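Local coordinates for pesticidial crystal protein CRY2AA (Bacillus thuringiensis serovar kurstaki, PDB 1I5P) that promotes colloid-osmotic lysis of midgut epithelial cells, to which it binds, in the larvae of both mosquitoes and moths, at residues L299-I311 with N473-H485. Residues are numbered along the deposited sequence; the frame is centred on the assembly and turned at random.
Sequences LFQVNSNYILSGI and NIYAANENGTMIH
Tyr306 and Thr482 meet as a single beta bridge, where the loop leading into strand 308-321 of the beta-prism middle domain of this delta-endotoxin touches the hairpin of strands 474-477 and 483-486, whose sheet also includes strand 530-537. Two backbone bonds flank the pair: Met483 N donates to Asn305 O at 3.1 Å, almost in line with the carbonyl, and Ile307 N reaches Gly481 O more weakly.

From CB, the Tyr306 side chain runs past the last two residues of the type I turn 478-481. CB lies near Gly481 O, and CD2 comes within 3.6 Å of the same oxygen. With CG anti to the carbonyl carbon (chi1 -76°), the ring slides beneath Thr482, whose CG2 sits over its centre, 3.7 Å from the centroid, in a CH-pi contact. At the ring edge CE2 approaches Asn480 O, and OH is joined to that carbonyl through a water.

Asn480 OD1 accepts from Thr482 N, from above its carbonyl plane, to make an Asx turn, and also from Thr482 OG1, which lies in that plane on a lone pair. Thr482 CG2 also touches Asn305 ND2, which bonds to Ala501 O. Beyond the bridge, Ile307 packs between hairpin residues, CG1 against Met483 CG and CD1 near Ile474 CG2, while CD1 presses tightly on Ala477 CB at 3.4 Å.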
ATOM      1  N   LEU A 299       5.840 -14.623   1.129  1.00 14.79           N
ATOM      2  CA  LEU A 299       6.746 -14.778   2.262  1.00 13.21           C
ATOM      3  C   LEU A 299       6.800 -13.511   3.105  1.00 13.64           C
ATOM      4  O   LEU A 299       6.783 -13.570   4.334  1.00 10.36           O
ATOM      5  CB  LEU A 299       8.156 -15.099   1.770  1.00 14.03           C
ATOM      6  CG  LEU A 299       9.278 -15.070   2.813  1.00 13.10           C
ATOM      7  CD1 LEU A 299       9.118 -16.232   3.776  1.00 14.17           C
ATOM      8  CD2 LEU A 299      10.629 -15.149   2.113  1.00 13.95           C
ATOM      9  N   PHE A 300       6.876 -12.369   2.426  1.00 14.19           N
ATOM     10  CA  PHE A 300       6.956 -11.073   3.088  1.00 13.04           C
ATOM     11  C   PHE A 300       5.698 -10.706   3.872  1.00 12.13           C
ATOM     12  O   PHE A 300       5.749  -9.842   4.747  1.00 10.08           O
ATOM     13  CB  PHE A 300       7.270  -9.980   2.058  1.00 11.60           C
ATOM     14  CG  PHE A 300       8.593 -10.169   1.351  1.00 14.27           C
ATOM     15  CD1 PHE A 300       8.863  -9.484   0.168  1.00 13.36           C
ATOM     16  CD2 PHE A 300       9.568 -11.028   1.864  1.00 15.07           C
ATOM     17  CE1 PHE A 300      10.078  -9.643  -0.494  1.00 11.79           C
ATOM     18  CE2 PHE A 300      10.788 -11.194   1.206  1.00 14.26           C
ATOM     19  CZ  PHE A 300      11.039 -10.498   0.023  1.00 11.92           C
ATOM     20  N   GLN A 301       4.576 -11.357   3.574  1.00 11.11           N
ATOM     21  CA  GLN A 301       3.335 -11.056   4.284  1.00 13.72           C
ATOM     22  C   GLN A 301       2.929 -12.127   5.294  1.00 14.00           C
ATOM     23  O   GLN A 301       1.786 -12.161   5.745  1.00 13.01           O
ATOM     24  CB  GLN A 301       2.203 -10.819   3.287  1.00 11.62           C
ATOM     25  CG  GLN A 301       2.389  -9.542   2.485  1.00 14.09           C
ATOM     26  CD  GLN A 301       1.256  -9.298   1.531  1.00 15.48           C
ATOM     27  OE1 GLN A 301       0.214  -8.763   1.912  1.00 14.98           O
ATOM     28  NE2 GLN A 301       1.445  -9.696   0.274  1.00 15.05           N
ATOM     29  N   VAL A 302       3.864 -13.006   5.640  1.00 14.52           N
ATOM     30  CA  VAL A 302       3.572 -14.048   6.613  1.00 14.15           C
ATOM     31  C   VAL A 302       3.301 -13.385   7.958  1.00 13.39           C
ATOM     32  O   VAL A 302       4.088 -12.562   8.421  1.00 14.43           O
ATOM     33  CB  VAL A 302       4.754 -15.038   6.754  1.00 14.18           C
ATOM     34  CG1 VAL A 302       4.644 -15.816   8.073  1.00 15.32           C
ATOM     35  CG2 VAL A 302       4.756 -16.000   5.579  1.00 13.50           C
ATOM     36  N   ASN A 303       2.180 -13.749   8.571  1.00 13.08           N
ATOM     37  CA  ASN A 303       1.779 -13.205   9.863  1.00 12.61           C
ATOM     38  C   ASN A 303       1.473 -11.713   9.782  1.00 13.79           C
ATOM     39  O   ASN A 303       1.676 -10.988  10.751  1.00 12.30           O
ATOM     40  CB  ASN A 303       2.873 -13.443  10.913  1.00 11.79           C
ATOM     41  CG  ASN A 303       3.000 -14.908  11.321  1.00 12.36           C
ATOM     42  OD1 ASN A 303       2.091 -15.703  11.102  1.00 11.36           O
ATOM     43  ND2 ASN A 303       4.125 -15.258  11.942  1.00 10.90           N
ATOM     44  N   SER A 304       0.992 -11.252   8.630  1.00 14.09           N
ATOM     45  CA  SER A 304       0.663  -9.836   8.456  1.00 15.99           C
ATOM     46  C   SER A 304      -0.503  -9.407   9.333  1.00 15.85           C
ATOM     47  O   SER A 304      -0.677  -8.220   9.594  1.00 15.42           O
ATOM     48  CB  SER A 304       0.306  -9.538   6.996  1.00 16.27           C
ATOM     49  OG  SER A 304       1.461  -9.217   6.237  1.00 19.51           O
ATOM     50  N   ASN A 305      -1.306 -10.371   9.776  1.00 14.96           N
ATOM     51  CA  ASN A 305      -2.459 -10.063  10.609  1.00 13.63           C
ATOM     52  C   ASN A 305      -2.095  -9.966  12.090  1.00 13.94           C
ATOM     53  O   ASN A 305      -2.928  -9.616  12.924  1.00 11.10           O
ATOM     54  CB  ASN A 305      -3.558 -11.105  10.393  1.00 14.79           C
ATOM     55  CG  ASN A 305      -3.109 -12.511  10.732  1.00 16.47           C
ATOM     56  OD1 ASN A 305      -2.007 -12.926  10.387  1.00 13.26           O
ATOM     57  ND2 ASN A 305      -3.978 -13.261  11.404  1.00 13.65           N
ATOM     58  N   TYR A 306      -0.840 -10.266  12.414  1.00 11.76           N
ATOM     59  CA  TYR A 306      -0.378 -10.184  13.793  1.00 13.11           C
ATOM     60  C   TYR A 306       0.310  -8.848  14.055  1.00 13.71           C
ATOM     61  O   TYR A 306       0.610  -8.098  13.119  1.00 11.93           O
ATOM     62  CB  TYR A 306       0.588 -11.331  14.107  1.00 14.24           C
ATOM     63  CG  TYR A 306      -0.110 -12.654  14.318  1.00 13.49           C
ATOM     64  CD1 TYR A 306      -0.447 -13.466  13.239  1.00 11.98           C
ATOM     65  CD2 TYR A 306      -0.495 -13.061  15.596  1.00 12.25           C
ATOM     66  CE1 TYR A 306      -1.159 -14.651  13.422  1.00 13.93           C
ATOM     67  CE2 TYR A 306      -1.206 -14.240  15.792  1.00 14.19           C
ATOM     68  CZ  TYR A 306      -1.534 -15.029  14.706  1.00 13.76           C
ATOM     69  OH  TYR A 306      -2.251 -16.181  14.920  1.00 12.25           O
ATOM     70  N   ILE A 307       0.549  -8.552  15.329  1.00 12.81           N
ATOM     71  CA  ILE A 307       1.200  -7.305  15.711  1.00 13.33           C
ATOM     72  C   ILE A 307       2.694  -7.521  15.924  1.00 14.23           C
ATOM     73  O   ILE A 307       3.116  -8.189  16.870  1.00 13.68           O
ATOM     74  CB  ILE A 307       0.552  -6.716  16.978  1.00 11.26           C
ATOM     75  CG1 ILE A 307      -0.911  -6.362  16.666  1.00 13.64           C
ATOM     76  CG2 ILE A 307       1.322  -5.491  17.453  1.00  7.93           C
ATOM     77  CD1 ILE A 307      -1.687  -5.806  17.835  1.00 14.64           C
ATOM     78  N   LEU A 308       3.481  -6.954  15.013  1.00 16.38           N
ATOM     79  CA  LEU A 308       4.940  -7.060  15.026  1.00 15.53           C
ATOM     80  C   LEU A 308       5.546  -6.603  16.342  1.00 16.59           C
ATOM     81  O   LEU A 308       5.313  -5.479  16.790  1.00 14.69           O
ATOM     82  CB  LEU A 308       5.526  -6.233  13.877  1.00 12.75           C
ATOM     83  CG  LEU A 308       7.047  -6.211  13.695  1.00 17.13           C
ATOM     84  CD1 LEU A 308       7.544  -7.617  13.383  1.00 12.90           C
ATOM     85  CD2 LEU A 308       7.422  -5.250  12.562  1.00 14.03           C
ATOM     86  N   SER A 309       6.345  -7.475  16.942  1.00 17.47           N
ATOM     87  CA  SER A 309       6.988  -7.180  18.213  1.00 17.73           C
ATOM     88  C   SER A 309       8.478  -6.916  18.030  1.00 17.21           C
ATOM     89  O   SER A 309       9.025  -5.968  18.593  1.00 15.36           O
ATOM     90  CB  SER A 309       6.796  -8.351  19.177  1.00 19.23           C
ATOM     91  OG  SER A 309       7.447  -8.094  20.406  1.00 29.64           O
ATOM     92  N   GLY A 310       9.127  -7.763  17.239  1.00 16.77           N
ATOM     93  CA  GLY A 310      10.549  -7.606  17.003  1.00 16.24           C
ATOM     94  C   GLY A 310      11.164  -8.783  16.269  1.00 16.40           C
ATOM     95  O   GLY A 310      10.479  -9.515  15.560  1.00 14.27           O
ATOM     96  N   ILE A 311      12.465  -8.968  16.433  1.00 15.64           N
ATOM     97  CA  ILE A 311      13.151 -10.076  15.783  1.00 18.53           C
ATOM     98  C   ILE A 311      14.222 -10.633  16.699  1.00 17.89           C
ATOM     99  O   ILE A 311      14.639  -9.985  17.661  1.00 20.06           O
ATOM    100  CB  ILE A 311      13.866  -9.640  14.473  1.00 18.15           C
ATOM    101  CG1 ILE A 311      15.000  -8.665  14.810  1.00 19.11           C
ATOM    102  CG2 ILE A 311      12.877  -8.988  13.510  1.00 18.59           C
ATOM    103  CD1 ILE A 311      15.972  -8.434  13.672  1.00 19.63           C
ATOM    104  N   ASN A 473      -5.055   2.192  12.519  1.00 13.30           N
ATOM    105  CA  ASN A 473      -6.240   2.117  13.371  1.00 13.31           C
ATOM    106  C   ASN A 473      -6.407   0.746  14.015  1.00 12.74           C
ATOM    107  O   ASN A 473      -7.376   0.028  13.764  1.00 12.27           O
ATOM    108  CB  ASN A 473      -7.503   2.491  12.581  1.00 12.19           C
ATOM    109  CG  ASN A 473      -7.843   1.494  11.495  1.00 14.41           C
ATOM    110  OD1 ASN A 473      -6.969   1.015  10.779  1.00 12.86           O
ATOM    111  ND2 ASN A 473      -9.131   1.189  11.359  1.00 11.40           N
ATOM    112  N   ILE A 474      -5.443   0.402  14.858  1.00 11.93           N
ATOM    113  CA  ILE A 474      -5.449  -0.862  15.573  1.00 12.37           C
ATOM    114  C   ILE A 474      -5.759  -0.554  17.032  1.00 13.07           C
ATOM    115  O   ILE A 474      -4.973   0.098  17.719  1.00 13.20           O
ATOM    116  CB  ILE A 474      -4.074  -1.554  15.500  1.00 12.27           C
ATOM    117  CG1 ILE A 474      -3.653  -1.738  14.036  1.00 12.84           C
ATOM    118  CG2 ILE A 474      -4.138  -2.901  16.214  1.00 12.72           C
ATOM    119  CD1 ILE A 474      -2.186  -2.104  13.846  1.00  6.03           C
ATOM    120  N   TYR A 475      -6.910  -1.020  17.497  1.00 13.49           N
ATOM    121  CA  TYR A 475      -7.322  -0.788  18.871  1.00 15.59           C
ATOM    122  C   TYR A 475      -6.356  -1.449  19.844  1.00 14.50           C
ATOM    123  O   TYR A 475      -5.865  -0.821  20.778  1.00 15.78           O
ATOM    124  CB  TYR A 475      -8.731  -1.338  19.099  1.00 18.03           C
ATOM    125  CG  TYR A 475      -9.176  -1.222  20.535  1.00 21.27           C
ATOM    126  CD1 TYR A 475      -9.229   0.020  21.167  1.00 23.00           C
ATOM    127  CD2 TYR A 475      -9.520  -2.354  21.271  1.00 22.64           C
ATOM    128  CE1 TYR A 475      -9.613   0.135  22.499  1.00 24.49           C
ATOM    129  CE2 TYR A 475      -9.906  -2.253  22.604  1.00 25.88           C
ATOM    130  CZ  TYR A 475      -9.950  -1.006  23.212  1.00 25.35           C
ATOM    131  OH  TYR A 475     -10.338  -0.899  24.528  1.00 27.97           O
ATOM    132  N   ALA A 476      -6.090  -2.729  19.618  1.00 14.76           N
ATOM    133  CA  ALA A 476      -5.188  -3.487  20.474  1.00 14.18           C
ATOM    134  C   ALA A 476      -5.000  -4.872  19.885  1.00 13.66           C
ATOM    135  O   ALA A 476      -5.567  -5.198  18.846  1.00 11.92           O
ATOM    136  CB  ALA A 476      -5.773  -3.602  21.886  1.00 14.09           C
ATOM    137  N   ALA A 477      -4.186  -5.680  20.547  1.00 13.82           N
ATOM    138  CA  ALA A 477      -3.959  -7.037  20.097  1.00 13.75           C
ATOM    139  C   ALA A 477      -5.064  -7.870  20.701  1.00 14.31           C
ATOM    140  O   ALA A 477      -5.419  -7.691  21.869  1.00 10.42           O
ATOM    141  CB  ALA A 477      -2.617  -7.539  20.577  1.00 12.09           C
ATOM    142  N   ASN A 478      -5.620  -8.768  19.899  1.00 14.62           N
ATOM    143  CA  ASN A 478      -6.666  -9.646  20.380  1.00 15.17           C
ATOM    144  C   ASN A 478      -5.957 -10.661  21.282  1.00 14.88           C
ATOM    145  O   ASN A 478      -4.725 -10.701  21.344  1.00 13.26           O
ATOM    146  CB  ASN A 478      -7.321 -10.369  19.207  1.00 15.37           C
ATOM    147  CG  ASN A 478      -8.754 -10.740  19.487  1.00 20.01           C
ATOM    148  OD1 ASN A 478      -9.127 -11.010  20.633  1.00 22.09           O
ATOM    149  ND2 ASN A 478      -9.570 -10.765  18.441  1.00 15.71           N
ATOM    150  N   GLU A 479      -6.722 -11.479  21.985  1.00 13.76           N
ATOM    151  CA  GLU A 479      -6.117 -12.479  22.854  1.00 15.51           C
ATOM    152  C   GLU A 479      -5.182 -13.434  22.092  1.00 14.87           C
ATOM    153  O   GLU A 479      -4.235 -13.974  22.674  1.00 13.58           O
ATOM    154  CB  GLU A 479      -7.209 -13.267  23.585  1.00 19.01           C
ATOM    155  CG  GLU A 479      -8.265 -13.890  22.682  1.00 23.14           C
ATOM    156  CD  GLU A 479      -9.429 -14.478  23.464  1.00 26.95           C
ATOM    157  OE1 GLU A 479     -10.397 -14.957  22.833  1.00 30.46           O
ATOM    158  OE2 GLU A 479      -9.378 -14.460  24.712  1.00 24.30           O
ATOM    159  N   ASN A 480      -5.422 -13.626  20.795  1.00 13.37           N
ATOM    160  CA  ASN A 480      -4.579 -14.526  20.008  1.00 13.15           C
ATOM    161  C   ASN A 480      -3.388 -13.819  19.349  1.00 11.66           C
ATOM    162  O   ASN A 480      -2.606 -14.434  18.619  1.00 10.55           O
ATOM    163  CB  ASN A 480      -5.426 -15.267  18.962  1.00 10.77           C
ATOM    164  CG  ASN A 480      -5.751 -14.420  17.746  1.00 15.15           C
ATOM    165  OD1 ASN A 480      -5.744 -13.188  17.802  1.00 12.41           O
ATOM    166  ND2 ASN A 480      -6.060 -15.086  16.634  1.00 12.88           N
ATOM    167  N   GLY A 481      -3.252 -12.523  19.622  1.00 12.01           N
ATOM    168  CA  GLY A 481      -2.140 -11.755  19.080  1.00 10.56           C
ATOM    169  C   GLY A 481      -2.426 -10.934  17.832  1.00 11.77           C
ATOM    170  O   GLY A 481      -1.593 -10.127  17.416  1.00 10.84           O
ATOM    171  N   THR A 482      -3.599 -11.116  17.236  1.00 11.30           N
ATOM    172  CA  THR A 482      -3.927 -10.387  16.018  1.00 12.34           C
ATOM    173  C   THR A 482      -4.546  -9.017  16.254  1.00 12.95           C
ATOM    174  O   THR A 482      -4.914  -8.657  17.373  1.00 13.19           O
ATOM    175  CB  THR A 482      -4.872 -11.196  15.115  1.00 10.54           C
ATOM    176  OG1 THR A 482      -6.115 -11.414  15.797  1.00 10.53           O
ATOM    177  CG2 THR A 482      -4.240 -12.539  14.759  1.00 10.37           C
ATOM    178  N   MET A 483      -4.673  -8.273  15.163  1.00 12.46           N
ATOM    179  CA  MET A 483      -5.221  -6.928  15.176  1.00 13.88           C
ATOM    180  C   MET A 483      -6.713  -6.814  15.413  1.00 13.48           C
ATOM    181  O   MET A 483      -7.513  -7.553  14.836  1.00 14.83           O
ATOM    182  CB  MET A 483      -4.950  -6.228  13.845  1.00 13.25           C
ATOM    183  CG  MET A 483      -3.513  -5.973  13.488  1.00 15.73           C
ATOM    184  SD  MET A 483      -3.433  -5.325  11.804  1.00 16.51           S
ATOM    185  CE  MET A 483      -1.658  -5.395  11.523  1.00 13.89           C
ATOM    186  N   ILE A 484      -7.082  -5.867  16.262  1.00 12.38           N
ATOM    187  CA  ILE A 484      -8.486  -5.565  16.493  1.00 14.59           C
ATOM    188  C   ILE A 484      -8.588  -4.195  15.820  1.00 14.47           C
ATOM    189  O   ILE A 484      -7.884  -3.253  16.194  1.00 13.34           O
ATOM    190  CB  ILE A 484      -8.843  -5.456  17.991  1.00 14.75           C
ATOM    191  CG1 ILE A 484      -8.783  -6.851  18.636  1.00 11.42           C
ATOM    192  CG2 ILE A 484     -10.241  -4.841  18.141  1.00 11.38           C
ATOM    193  CD1 ILE A 484      -9.152  -6.884  20.122  1.00 13.82           C
ATOM    194  N   HIS A 485      -9.436  -4.103  14.804  1.00 12.64           N
ATOM    195  CA  HIS A 485      -9.608  -2.869  14.052  1.00 15.28           C
ATOM    196  C   HIS A 485     -10.432  -1.821  14.777  1.00 15.70           C
ATOM    197  O   HIS A 485     -11.504  -2.114  15.298  1.00 16.80           O
ATOM    198  CB  HIS A 485     -10.239  -3.195  12.705  1.00 13.46           C
ATOM    199  CG  HIS A 485      -9.421  -4.145  11.895  1.00 11.38           C
ATOM    200  ND1 HIS A 485      -8.382  -3.726  11.093  1.00 13.03           N
ATOM    201  CD2 HIS A 485      -9.416  -5.498  11.845  1.00 10.33           C
ATOM    202  CE1 HIS A 485      -7.770  -4.781  10.587  1.00 13.11           C
ATOM    203  NE2 HIS A 485      -8.377  -5.868  11.027  1.00 10.95           N
TER
HETATM  204  O   HOH W   1      -2.276 -16.960  17.392  1.00 11.53           O